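Local atomic coordinates of DUF3863 domain-containing protein (Parabacteroides distasonis, PDB entry 3LM3), a protein that is of unknown function but is probably a glycoside hydrolase or carbohydrate deacetylase. Residues Thr265-Phe270 with Glu312-Thr317. Sequence-based numbering, arbitrary orientation.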
loop_
_atom_site.group_PDB
_atom_site.type_symbol
_atom_site.label_atom_id
_atom_site.label_comp_id
_atom_site.label_asym_id
_atom_site.label_seq_id
_atom_site.Cartn_x
_atom_site.Cartn_y
_atom_site.Cartn_z
ATOM N N THR A 265 -0.436 7.475 12.863
ATOM C CA THR A 265 -0.752 6.369 11.978
ATOM C C THR A 265 0.273 5.265 12.118
ATOM O O THR A 265 -0.097 4.070 12.190
ATOM C CB THR A 265 -0.894 6.844 10.540
ATOM O OG1 THR A 265 -1.933 7.848 10.458
ATOM C CG2 THR A 265 -1.238 5.697 9.613
ATOM N N GLU A 266 1.551 5.630 12.210
ATOM C CA GLU A 266 2.562 4.596 12.452
ATOM C C GLU A 266 2.359 3.879 13.765
ATOM O O GLU A 266 2.598 2.674 13.869
ATOM C CB GLU A 266 3.979 5.143 12.364
ATOM C CG GLU A 266 4.319 5.624 10.998
ATOM C CD GLU A 266 5.779 5.918 10.841
ATOM O OE1 GLU A 266 6.406 6.489 11.789
ATOM O OE2 GLU A 266 6.334 5.599 9.780
ATOM N N ALA A 267 1.902 4.605 14.794
ATOM C CA ALA A 267 1.722 4.005 16.116
ATOM C C ALA A 267 0.628 2.920 16.135
ATOM O O ALA A 267 0.682 2.015 16.960
ATOM C CB ALA A 267 1.433 5.074 17.165
ATOM N N ILE A 268 -0.327 2.981 15.209
ATOM C CA ILE A 268 -1.296 1.901 15.060
ATOM C C ILE A 268 -0.577 0.559 14.897
ATOM O O ILE A 268 -0.995 -0.491 15.420
ATOM C CB ILE A 268 -2.202 2.127 13.830
ATOM C CG1 ILE A 268 -2.974 3.437 13.958
ATOM C CG2 ILE A 268 -3.162 0.932 13.558
ATOM C CD1 ILE A 268 -3.738 3.828 12.639
ATOM N N HIS A 269 0.534 0.606 14.166
ATOM C CA HIS A 269 1.334 -0.556 13.813
ATOM C C HIS A 269 2.471 -0.841 14.766
ATOM O O HIS A 269 2.761 -1.997 15.071
ATOM C CB HIS A 269 1.850 -0.341 12.393
ATOM C CG HIS A 269 0.731 -0.232 11.431
ATOM N ND1 HIS A 269 0.117 -1.354 10.915
ATOM C CD2 HIS A 269 -0.035 0.820 11.072
ATOM C CE1 HIS A 269 -0.941 -0.986 10.223
ATOM N NE2 HIS A 269 -1.059 0.332 10.303
ATOM N N PHE A 270 3.141 0.211 15.198
ATOM C CA PHE A 270 4.384 0.053 15.964
ATOM C C PHE A 270 4.192 0.031 17.478
ATOM O O PHE A 270 5.113 -0.363 18.191
ATOM C CB PHE A 270 5.362 1.150 15.554
ATOM C CG PHE A 270 5.881 1.054 14.123
ATOM C CD1 PHE A 270 5.703 -0.085 13.344
ATOM C CD2 PHE A 270 6.632 2.102 13.594
ATOM C CE1 PHE A 270 6.232 -0.157 12.059
ATOM C CE2 PHE A 270 7.155 2.029 12.300
ATOM C CZ PHE A 270 6.954 0.885 11.550
ATOM N N GLU A 312 13.396 7.951 16.330
ATOM C CA GLU A 312 13.459 8.442 17.697
ATOM C C GLU A 312 12.520 7.654 18.604
ATOM O O GLU A 312 12.905 7.235 19.709
ATOM C CB GLU A 312 13.110 9.919 17.750
ATOM C CG GLU A 312 13.104 10.530 19.134
ATOM C CD GLU A 312 12.853 12.021 19.067
ATOM O OE1 GLU A 312 13.771 12.751 18.630
ATOM O OE2 GLU A 312 11.733 12.452 19.417
ATOM N N ARG A 313 11.303 7.407 18.129
ATOM C CA ARG A 313 10.287 6.761 18.945
ATOM C C ARG A 313 10.410 5.241 18.957
ATOM O O ARG A 313 10.126 4.606 19.970
ATOM C CB ARG A 313 8.920 7.215 18.465
ATOM C CG ARG A 313 7.775 6.688 19.265
ATOM C CD ARG A 313 6.533 7.483 18.979
ATOM N NE ARG A 313 5.346 6.881 19.553
ATOM C CZ ARG A 313 4.100 7.324 19.355
ATOM N NH1 ARG A 313 3.884 8.438 18.652
ATOM N NH2 ARG A 313 3.064 6.649 19.850
ATOM N N TRP A 314 10.828 4.675 17.824
ATOM C CA TRP A 314 10.949 3.237 17.624
ATOM C C TRP A 314 12.339 2.950 17.047
ATOM O O TRP A 314 12.511 2.767 15.846
ATOM C CB TRP A 314 9.837 2.724 16.693
ATOM C CG TRP A 314 8.430 2.961 17.206
ATOM C CD1 TRP A 314 7.777 2.297 18.218
ATOM C CD2 TRP A 314 7.507 3.942 16.714
ATOM N NE1 TRP A 314 6.510 2.810 18.382
ATOM C CE2 TRP A 314 6.318 3.810 17.463
ATOM C CE3 TRP A 314 7.556 4.911 15.692
ATOM C CZ2 TRP A 314 5.189 4.613 17.215
ATOM C CZ3 TRP A 314 6.443 5.705 15.461
ATOM C CH2 TRP A 314 5.267 5.538 16.212
ATOM N N PRO A 315 13.368 2.977 17.906
ATOM C CA PRO A 315 14.748 2.994 17.413
ATOM C C PRO A 315 15.218 1.774 16.670
ATOM O O PRO A 315 16.162 1.888 15.878
ATOM C CB PRO A 315 15.589 3.225 18.677
ATOM C CG PRO A 315 14.683 3.224 19.790
ATOM C CD PRO A 315 13.280 3.286 19.341
ATOM N N ASP A 316 14.547 0.636 16.857
ATOM C CA ASP A 316 14.978 -0.567 16.149
ATOM C C ASP A 316 14.200 -0.803 14.846
ATOM O O ASP A 316 14.348 -1.860 14.233
ATOM C CB ASP A 316 14.934 -1.794 17.068
ATOM C CG ASP A 316 15.954 -1.713 18.228
ATOM O OD1 ASP A 316 17.045 -1.102 18.064
ATOM O OD2 ASP A 316 15.670 -2.289 19.308
ATOM N N THR A 317 13.386 0.163 14.431
ATOM C CA THR A 317 12.671 0.042 13.159
ATOM C C THR A 317 13.637 -0.165 12.012
ATOM O O THR A 317 14.643 0.534 11.900
ATOM C CB THR A 317 11.842 1.299 12.857
ATOM O OG1 THR A 317 10.933 1.537 13.946
ATOM C CG2 THR A 317 11.044 1.196 11.551
#
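Phe270, in a wider pi-type turn of helix 255-277, faces Trp314, the first residue to leave helical geometry after helix 296-313, their CA atoms 7.5 Å apart; a type I beta turn from Trp314 to Thr317 then leads into strand 318-320. The indole of Trp314 carries most of the contact. CB of Phe270 sits over the five-membered ring in a CH-pi contact, 3.5 Å from its centroid and 14° off the normal. Chi1 of Phe270 (-67°) sets CG beside the backbone N, anti to the carbonyl carbon. The phenyl edge points at the face of the six-membered ring, planes 75° apart, and CD2 comes within 3.6 Å of Trp314 CE3. The opposite face of the indole is covered by its own neighbour Arg313, whose CG lies over the ring centre. From there the extended arginine chain carries NH2 to 3.5 Å from Ala267 CB, while Ala267 CA meets Trp314 CZ2 at 3.7 Å. Beyond the phenyl, Thr317 CG2 touches Phe270 CE2; the OG1 of Thr317, 2.8 Å from Trp314 O, donates to that carbonyl from the same face as Thr317 N, so two bonds grip one oxygen. The Glu266 carboxylate is bonded to Thr310 and Trp306. Both helices precede strands, 280-287 and 318-320, that pair in parallel with strand 21-29, as in an alpha/beta fold; Val23 and Val282 of this sheet also touch Phe270. No hydrogen bond links the two segments directly, so aromatic and apolar packing joins them, while Asp271 holds both the indole NE1 and, by a salt bridge, Arg313 NH2.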